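Local coordinates for foldase protein PrsA (Bacillus subtilis, PDB 4WO7) that assists the folding of secreted proteins outside the cell membrane after translocation and catalyses cis-trans isomerisation of peptidyl-prolyl bonds, at residues G188-P193 against Y200-K205; R121-L126 against G162-W167; K48-S53 against Q95-D100. All coordinates share one frame; numbering follows the deposited sequence.

Contact 1. Residues G188-P193 against Y200-K205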
loop_
_atom_site.group_PDB
_atom_site.type_symbol
_atom_site.label_atom_id
_atom_site.label_comp_id
_atom_site.label_asym_id
_atom_site.label_seq_id
_atom_site.Cartn_x
_atom_site.Cartn_y
_atom_site.Cartn_z
ATOM N N GLY A 188 28.412 25.369 9.251
ATOM C CA GLY A 188 29.621 24.934 8.585
ATOM C C GLY A 188 30.416 24.022 9.489
ATOM O O GLY A 188 31.272 23.272 9.026
ATOM N N GLU A 189 30.128 24.080 10.787
ATOM C CA GLU A 189 30.888 23.314 11.766
ATOM C C GLU A 189 30.511 21.835 11.753
ATOM O O GLU A 189 29.349 21.477 11.566
ATOM C CB GLU A 189 30.700 23.873 13.174
ATOM C CG GLU A 189 31.690 23.283 14.164
ATOM C CD GLU A 189 31.442 23.744 15.581
ATOM O OE1 GLU A 189 30.550 24.594 15.788
ATOM O OE2 GLU A 189 32.150 23.260 16.489
ATOM N N VAL A 190 31.515 20.988 11.956
ATOM C CA VAL A 190 31.326 19.547 12.021
ATOM C C VAL A 190 31.570 19.077 13.449
ATOM O O VAL A 190 32.472 19.562 14.130
ATOM C CB VAL A 190 32.261 18.795 11.048
ATOM C CG1 VAL A 190 33.711 19.183 11.285
ATOM C CG2 VAL A 190 32.055 17.280 11.159
ATOM N N SER A 191 30.744 18.140 13.900
ATOM C CA SER A 191 30.743 17.720 15.292
ATOM C C SER A 191 31.778 16.647 15.560
ATOM O O SER A 191 32.454 16.178 14.647
ATOM C CB SER A 191 29.370 17.175 15.680
ATOM O OG SER A 191 29.112 15.962 14.992
ATOM N N ASP A 192 31.893 16.273 16.829
ATOM C CA ASP A 192 32.679 15.118 17.230
ATOM C C ASP A 192 31.696 13.956 17.296
ATOM O O ASP A 192 30.487 14.185 17.270
ATOM C CB ASP A 192 33.372 15.355 18.573
ATOM C CG ASP A 192 34.461 16.411 18.489
ATOM O OD1 ASP A 192 35.157 16.472 17.453
ATOM O OD2 ASP A 192 34.625 17.177 19.462
ATOM N N PRO A 193 32.197 12.712 17.364
ATOM C CA PRO A 193 31.289 11.556 17.342
ATOM C C PRO A 193 30.147 11.667 18.361
ATOM O O PRO A 193 30.390 11.903 19.546
ATOM C CB PRO A 193 32.217 10.384 17.672
ATOM C CG PRO A 193 33.544 10.816 17.148
ATOM C CD PRO A 193 33.613 12.302 17.370
ATOM N N TYR A 200 27.088 5.885 16.073
ATOM C CA TYR A 200 27.824 7.146 16.182
ATOM C C TYR A 200 27.695 8.032 14.954
ATOM O O TYR A 200 27.772 7.574 13.814
ATOM C CB TYR A 200 29.307 6.896 16.457
ATOM C CG TYR A 200 29.594 6.524 17.889
ATOM C CD1 TYR A 200 29.449 5.223 18.344
ATOM C CD2 TYR A 200 30.004 7.493 18.792
ATOM C CE1 TYR A 200 29.715 4.898 19.659
ATOM C CE2 TYR A 200 30.270 7.181 20.101
ATOM C CZ TYR A 200 30.122 5.885 20.535
ATOM O OH TYR A 200 30.387 5.583 21.852
ATOM N N HIS A 201 27.492 9.316 15.226
ATOM C CA HIS A 201 27.220 10.308 14.198
ATOM C C HIS A 201 28.321 11.342 14.096
ATOM O O HIS A 201 28.870 11.783 15.107
ATOM C CB HIS A 201 25.909 11.039 14.481
ATOM C CG HIS A 201 24.704 10.155 14.492
ATOM N ND1 HIS A 201 23.643 10.348 13.640
ATOM C CD2 HIS A 201 24.392 9.077 15.250
ATOM C CE1 HIS A 201 22.722 9.427 13.871
ATOM N NE2 HIS A 201 23.154 8.645 14.842
ATOM N N ILE A 202 28.645 11.714 12.865
ATOM C CA ILE A 202 29.385 12.937 12.608
ATOM C C ILE A 202 28.428 13.878 11.900
ATOM O O ILE A 202 28.017 13.618 10.773
ATOM C CB ILE A 202 30.645 12.708 11.759
ATOM C CG1 ILE A 202 31.692 11.945 12.570
ATOM C CG2 ILE A 202 31.251 14.044 11.332
ATOM C CD1 ILE A 202 32.788 11.333 11.731
ATOM N N ILE A 203 28.091 14.978 12.564
ATOM C CA ILE A 203 27.097 15.909 12.049
ATOM C C ILE A 203 27.751 17.164 11.511
ATOM O O ILE A 203 28.676 17.697 12.117
ATOM C CB ILE A 203 26.076 16.348 13.115
ATOM C CG1 ILE A 203 25.619 15.158 13.961
ATOM C CG2 ILE A 203 24.879 17.008 12.430
ATOM C CD1 ILE A 203 24.706 15.545 15.104
ATOM N N LYS A 204 27.270 17.614 10.355
ATOM C CA LYS A 204 27.708 18.881 9.793
ATOM C C LYS A 204 26.489 19.764 9.582
ATOM O O LYS A 204 25.636 19.481 8.743
ATOM C CB LYS A 204 28.437 18.685 8.465
ATOM C CG LYS A 204 28.946 19.983 7.848
ATOM C CD LYS A 204 29.722 19.734 6.565
ATOM C CE LYS A 204 29.851 21.003 5.733
ATOM N NZ LYS A 204 30.218 20.725 4.314
ATOM N N LYS A 205 26.413 20.839 10.351
ATOM C CA LYS A 205 25.343 21.809 10.199
ATOM C C LYS A 205 25.589 22.602 8.925
ATOM O O LYS A 205 26.621 23.259 8.809
ATOM C CB LYS A 205 25.288 22.724 11.422
ATOM C CG LYS A 205 24.083 23.639 11.461
ATOM C CD LYS A 205 24.008 24.386 12.782
ATOM C CE LYS A 205 23.228 25.683 12.688
ATOM N NZ LYS A 205 23.129 26.289 14.045
#
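Gly188 meets Lys205 at one end and Pro193 meets Tyr200 and His201 at the other, because residues 188-193 run nearly opposite to residues 200-205, with end-to-end directions 169° apart. Gly188 N donates to Lys205 O at 2.8 Å, and Lys205 N returns a longer bond to Glu189 O at 3.2 Å. Val190 is bridged to Lys204, their CA atoms 4.3 Å apart.

At Ser191 the side-chain hydroxyl takes the place of a backbone acceptor. Ser191 N donates to Ile203 O at 2.8 Å, while Ile203 N turns to Ser191 OG, also at 2.8 Å and nearly straight (N-H...O 164°), where an antiparallel pair would normally offer a carbonyl oxygen. Ser191 OG stands between the backbone N and the carbonyl carbon (chi1 67°), which brings it in front of this N-H. Its own hydroxyl is directed to Asp192 O, arriving from above the carbonyl plane.

Apolar contacts lie to either side of Ser191 along the pair. Val190 and Ile202 run side by side, Val190 CG2 beside Ile202 CG2 at 3.3 Å, and Ile202 is covered by helix 130-142. Ile203 faces Phe178 and Ala182 of helix 176-183 as well as Leu185. Further along, Pro193 CB touches Tyr200 CD2 at 3.8 Å. Pro193 CA makes a C-H...O contact with His201 O at 3.3 Å.

The loop thus covers one edge of strand 200-207, whose other edge pairs with strand 119-127 in the parvulin-type sheet, just ahead of the short strand 194-195. Both backbone polar atoms of Ile203 are satisfied by a single residue, Ser191, so this loop can follow the strand edge while the buried strand residue still has its hydrogen bonds met.

Contact 2. Residues R121-L126 against G162-W167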
loop_
_atom_site.group_PDB
_atom_site.type_symbol
_atom_site.label_atom_id
_atom_site.label_comp_id
_atom_site.label_asym_id
_atom_site.label_seq_id
_atom_site.Cartn_x
_atom_site.Cartn_y
_atom_site.Cartn_z
ATOM N N ARG A 121 19.350 22.936 8.523
ATOM C CA ARG A 121 19.703 21.857 7.608
ATOM C C ARG A 121 21.053 21.251 7.999
ATOM O O ARG A 121 21.976 21.980 8.361
ATOM C CB ARG A 121 19.707 22.391 6.179
ATOM C CG ARG A 121 19.732 21.329 5.115
ATOM C CD ARG A 121 19.956 21.943 3.753
ATOM N NE ARG A 121 20.037 20.924 2.713
ATOM C CZ ARG A 121 19.031 20.539 1.935
ATOM N NH1 ARG A 121 17.818 21.061 2.069
ATOM N NH2 ARG A 121 19.240 19.602 1.023
ATOM N N ALA A 122 21.170 19.925 7.917
ATOM C CA ALA A 122 22.399 19.237 8.325
ATOM C C ALA A 122 22.631 17.905 7.603
ATOM O O ALA A 122 21.692 17.255 7.144
ATOM C CB ALA A 122 22.380 19.004 9.822
ATOM N N SER A 123 23.901 17.520 7.502
ATOM C CA SER A 123 24.289 16.196 7.022
ATOM C C SER A 123 24.863 15.369 8.163
ATOM O O SER A 123 25.347 15.927 9.148
ATOM C CB SER A 123 25.319 16.301 5.901
ATOM O OG SER A 123 24.847 17.107 4.843
ATOM N N HIS A 124 24.799 14.044 8.039
ATOM C CA HIS A 124 25.427 13.165 9.025
ATOM C C HIS A 124 26.030 11.903 8.414
ATOM O O HIS A 124 25.673 11.484 7.310
ATOM C CB HIS A 124 24.436 12.766 10.116
ATOM C CG HIS A 124 23.613 11.562 9.776
ATOM N ND1 HIS A 124 22.908 11.444 8.603
ATOM C CD2 HIS A 124 23.387 10.420 10.471
ATOM C CE1 HIS A 124 22.276 10.281 8.584
ATOM N NE2 HIS A 124 22.552 9.643 9.705
ATOM N N ILE A 125 26.965 11.320 9.159
ATOM C CA ILE A 125 27.586 10.045 8.821
ATOM C C ILE A 125 27.358 9.052 9.950
ATOM O O ILE A 125 27.838 9.243 11.067
ATOM C CB ILE A 125 29.085 10.215 8.552
ATOM C CG1 ILE A 125 29.268 11.174 7.373
ATOM C CG2 ILE A 125 29.725 8.865 8.228
ATOM C CD1 ILE A 125 30.703 11.485 7.012
ATOM N N LEU A 126 26.627 7.986 9.645
ATOM C CA LEU A 126 26.269 6.987 10.645
ATOM C C LEU A 126 27.167 5.750 10.578
ATOM O O LEU A 126 27.300 5.126 9.525
ATOM C CB LEU A 126 24.807 6.585 10.455
ATOM C CG LEU A 126 24.284 5.507 11.399
ATOM C CD1 LEU A 126 24.375 5.984 12.843
ATOM C CD2 LEU A 126 22.859 5.140 11.029
ATOM N N GLY A 162 25.203 12.049 0.013
ATOM C CA GLY A 162 26.321 12.711 0.658
ATOM C C GLY A 162 26.062 12.959 2.131
ATOM O O GLY A 162 26.785 13.722 2.771
ATOM N N GLY A 163 25.039 12.303 2.670
ATOM C CA GLY A 163 24.717 12.401 4.085
ATOM C C GLY A 163 23.634 13.414 4.440
ATOM O O GLY A 163 23.245 13.516 5.602
ATOM N N ASP A 164 23.142 14.151 3.448
ATOM C CA ASP A 164 22.154 15.212 3.669
ATOM C C ASP A 164 20.842 14.732 4.287
ATOM O O ASP A 164 20.262 13.742 3.842
ATOM C CB ASP A 164 21.852 15.925 2.351
ATOM C CG ASP A 164 20.857 17.058 2.512
ATOM O OD1 ASP A 164 20.891 17.755 3.545
ATOM O OD2 ASP A 164 20.032 17.249 1.597
ATOM N N LEU A 165 20.389 15.449 5.317
ATOM C CA LEU A 165 19.147 15.125 6.018
ATOM C C LEU A 165 18.020 16.109 5.701
ATOM O O LEU A 165 16.889 15.935 6.156
ATOM C CB LEU A 165 19.394 15.106 7.528
ATOM C CG LEU A 165 20.253 13.941 8.010
ATOM C CD1 LEU A 165 20.754 14.209 9.418
ATOM C CD2 LEU A 165 19.448 12.654 7.960
ATOM N N GLY A 166 18.323 17.141 4.920
ATOM C CA GLY A 166 17.341 18.172 4.648
ATOM C C GLY A 166 17.074 18.991 5.905
ATOM O O GLY A 166 17.861 18.957 6.852
ATOM N N TRP A 167 15.965 19.728 5.915
ATOM C CA TRP A 167 15.612 20.587 7.048
ATOM C C TRP A 167 14.911 19.816 8.156
ATOM O O TRP A 167 14.229 18.825 7.902
ATOM C CB TRP A 167 14.701 21.730 6.597
ATOM C CG TRP A 167 15.353 22.695 5.654
ATOM C CD1 TRP A 167 15.393 22.614 4.290
ATOM C CD2 TRP A 167 16.050 23.898 6.003
ATOM N NE1 TRP A 167 16.081 23.686 3.772
ATOM C CE2 TRP A 167 16.492 24.491 4.805
ATOM C CE3 TRP A 167 16.349 24.529 7.215
ATOM C CZ2 TRP A 167 17.212 25.684 4.780
ATOM C CZ3 TRP A 167 17.062 25.714 7.187
ATOM C CH2 TRP A 167 17.484 26.277 5.981
#
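Gly163 accepts a hydrogen bond from His124 N through its O at 2.9 Å, the donor standing well above the carbonyl plane. At Gly163 a CB would point toward residues 121-126 and would press on the carbonyl of Gly162, which suits a glycine here. Asp164 then pairs with Ser123 as a non-hydrogen-bonded antiparallel pair. Its CG lies anti to the backbone N (chi1 -179°), and its side chain crosses that of Arg121 at about a right angle, the carboxylate and guanidinium planes 27° apart; Asp164 OD2 forms a salt bridge to Arg121 NH2 at 2.5 Å. Asp164 OD1 accepts from Gly166 N at 3.0 Å, an Asx turn within a beta bulge that shifts the register by one between the Ser123 and Arg121 pairs of this parvulin-type sheet. Within the bulge, Leu165 N donates to Ala122 O at 2.9 Å, and Leu165 CD1 comes obliquely to His124 ND1 at 3.6 Å. Gly166 CA lies over one face of the guanidinium. Trp167 turns a face to Arg121 CB in a CH-pi contact, while NE1 sits at the guanidinium edge. An alanine at Arg121 would probably leave the Asp164 carboxylate without its charge partner and Gly166 CA without the flat group beneath it. Trp167 NE1 also bonds weakly to Glu222.

Contact 3. Residues K48-S53 against Q95-D100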
loop_
_atom_site.group_PDB
_atom_site.type_symbol
_atom_site.label_atom_id
_atom_site.label_comp_id
_atom_site.label_asym_id
_atom_site.label_seq_id
_atom_site.Cartn_x
_atom_site.Cartn_y
_atom_site.Cartn_z
ATOM N N LYS A 48 7.195 12.429 -27.970
ATOM C CA LYS A 48 7.142 13.252 -29.166
ATOM C C LYS A 48 7.352 14.729 -28.828
ATOM O O LYS A 48 7.927 15.480 -29.619
ATOM C CB LYS A 48 5.824 13.025 -29.903
ATOM C CG LYS A 48 5.724 13.775 -31.211
ATOM C CD LYS A 48 4.491 13.345 -31.967
ATOM C CE LYS A 48 4.426 13.997 -33.330
ATOM N NZ LYS A 48 3.272 13.487 -34.115
ATOM N N LYS A 49 6.879 15.140 -27.654
ATOM C CA LYS A 49 7.023 16.526 -27.218
ATOM C C LYS A 49 8.410 16.767 -26.647
ATOM O O LYS A 49 9.181 17.558 -27.188
ATOM C CB LYS A 49 5.953 16.872 -26.181
ATOM C CG LYS A 49 5.933 18.332 -25.736
ATOM C CD LYS A 49 4.639 18.656 -25.004
ATOM C CE LYS A 49 4.556 20.136 -24.670
ATOM N NZ LYS A 49 3.278 20.504 -23.995
ATOM N N TYR A 50 8.721 16.092 -25.545
ATOM C CA TYR A 50 10.017 16.248 -24.911
ATOM C C TYR A 50 10.919 15.197 -25.510
ATOM O O TYR A 50 10.436 14.166 -25.980
ATOM C CB TYR A 50 9.907 16.097 -23.402
ATOM C CG TYR A 50 8.843 16.989 -22.851
ATOM C CD1 TYR A 50 9.102 18.316 -22.550
ATOM C CD2 TYR A 50 7.558 16.513 -22.676
ATOM C CE1 TYR A 50 8.114 19.136 -22.067
ATOM C CE2 TYR A 50 6.565 17.317 -22.197
ATOM C CZ TYR A 50 6.842 18.632 -21.898
ATOM O OH TYR A 50 5.832 19.427 -21.417
ATOM N N LYS A 51 12.221 15.442 -25.495
ATOM C CA LYS A 51 13.147 14.473 -26.049
ATOM C C LYS A 51 14.145 14.039 -25.003
ATOM O O LYS A 51 14.801 14.859 -24.362
ATOM C CB LYS A 51 13.866 15.047 -27.268
ATOM C CG LYS A 51 12.971 15.237 -28.482
ATOM C CD LYS A 51 12.586 13.898 -29.093
ATOM C CE LYS A 51 11.361 14.018 -29.981
ATOM N NZ LYS A 51 11.636 14.885 -31.160
ATOM N N VAL A 52 14.258 12.724 -24.868
ATOM C CA VAL A 52 15.130 12.103 -23.891
ATOM C C VAL A 52 16.128 11.196 -24.584
ATOM O O VAL A 52 15.757 10.287 -25.326
ATOM C CB VAL A 52 14.307 11.303 -22.858
ATOM C CG1 VAL A 52 15.200 10.452 -21.965
ATOM C CG2 VAL A 52 13.424 12.247 -22.040
ATOM N N SER A 53 17.401 11.466 -24.330
ATOM C CA SER A 53 18.493 10.705 -24.904
ATOM C C SER A 53 18.968 9.626 -23.947
ATOM O O SER A 53 18.714 9.691 -22.746
ATOM C CB SER A 53 19.641 11.641 -25.269
ATOM O OG SER A 53 20.117 12.326 -24.123
ATOM N N GLN A 95 8.642 13.700 -15.756
ATOM C CA GLN A 95 9.365 14.711 -14.997
ATOM C C GLN A 95 9.514 15.982 -15.827
ATOM O O GLN A 95 9.318 17.096 -15.334
ATOM C CB GLN A 95 10.739 14.182 -14.586
ATOM C CG GLN A 95 10.701 13.278 -13.378
ATOM C CD GLN A 95 10.462 14.042 -12.096
ATOM O OE1 GLN A 95 11.232 14.935 -11.735
ATOM N NE2 GLN A 95 9.367 13.726 -11.422
ATOM N N LYS A 96 9.864 15.803 -17.094
ATOM C CA LYS A 96 10.068 16.925 -17.996
ATOM C C LYS A 96 8.739 17.626 -18.243
ATOM O O LYS A 96 8.680 18.854 -18.320
ATOM C CB LYS A 96 10.711 16.469 -19.308
ATOM C CG LYS A 96 12.215 16.251 -19.197
ATOM C CD LYS A 96 12.862 16.047 -20.557
ATOM C CE LYS A 96 14.362 16.270 -20.489
ATOM N NZ LYS A 96 14.994 16.110 -21.824
ATOM N N ALA A 97 7.677 16.834 -18.371
ATOM C CA ALA A 97 6.336 17.369 -18.546
ATOM C C ALA A 97 5.944 18.209 -17.339
ATOM O O ALA A 97 5.379 19.289 -17.493
ATOM C CB ALA A 97 5.328 16.243 -18.746
ATOM N N ALA A 98 6.247 17.712 -16.143
ATOM C CA ALA A 98 5.920 18.419 -14.908
ATOM C C ALA A 98 6.688 19.733 -14.741
ATOM O O ALA A 98 6.139 20.731 -14.279
ATOM C CB ALA A 98 6.194 17.520 -13.719
ATOM N N LYS A 99 7.961 19.727 -15.109
ATOM C CA LYS A 99 8.774 20.933 -15.010
ATOM C C LYS A 99 8.220 22.044 -15.901
ATOM O O LYS A 99 8.188 23.206 -15.502
ATOM C CB LYS A 99 10.231 20.629 -15.352
ATOM C CG LYS A 99 11.013 20.048 -14.181
ATOM C CD LYS A 99 12.334 19.442 -14.620
ATOM C CE LYS A 99 13.057 18.804 -13.443
ATOM N NZ LYS A 99 14.339 18.178 -13.855
ATOM N N ASP A 100 7.788 21.694 -17.109
ATOM C CA ASP A 100 7.258 22.700 -18.029
ATOM C C ASP A 100 5.868 23.196 -17.617
ATOM O O ASP A 100 5.491 24.324 -17.942
ATOM C CB ASP A 100 7.213 22.163 -19.462
ATOM C CG ASP A 100 8.573 22.191 -20.133
ATOM O OD1 ASP A 100 9.545 21.674 -19.538
ATOM O OD2 ASP A 100 8.672 22.742 -21.255
#
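Tyr50 lays one face of its ring against the backbone of helix 81-101 at Lys96 and Ala97, and this is the close-packed part of the contact. Lys96 C and Ala97 N lie over the ring toward its rim, Ala97 CB meets Tyr50 CE2 at 3.8 Å, and the Tyr50 OH reaches Ala97 CA at 3.6 Å. Tyr50 CG stands anti to the carbonyl carbon (chi1 -52°), turning the ring to the helix just where helix 21-49 ends; Lys49 CG lies over the opposite face, toward its rim. The Lys96 side chain runs past the ring in the opposite direction and stays extended beyond CG, so that NZ donates a hydrogen bond to Lys51 O at 2.8 Å, from above that carbonyl's plane. The same ammonium forms a salt bridge with Glu56.

The outer side is more exposed and its contacts are slighter. Asp100 meets the ring at its edge, OD2 near the ring plane, Val52 CG2 only grazes Lys96 CD at 4.1 Å, and the Lys51 side chain starts away from the helix and is poorly ordered.

The link between helices 21-49 and 54-67 is thereby pressed onto helix 81-101, with Val52 resting on Leu92 and Leu93, while Ala97 also packs on Val238 of helix 231-244.

Contacts 1 and 2 belong to one sheet of the parvulin-type isomerase domain, their centres 10 Å apart. Strands 119-127 and 200-207 join them directly: Lys204 N lies 2.8 Å from Ser123 O, and Ile202 O 3.0 Å from Ile125 N, both probable hydrogen bonds. Between them the rings of His124 and His201 meet at about 25°, consistent with the paired histidines found in parvulin active sites, although their role here is inferred from the family. Contact 3 is remote: its centre lies 39 Å from that of contact 1 and 31 Å from that of contact 2, in the helical region away from the sheet, its nearest atoms about 16 Å from those of contact 2.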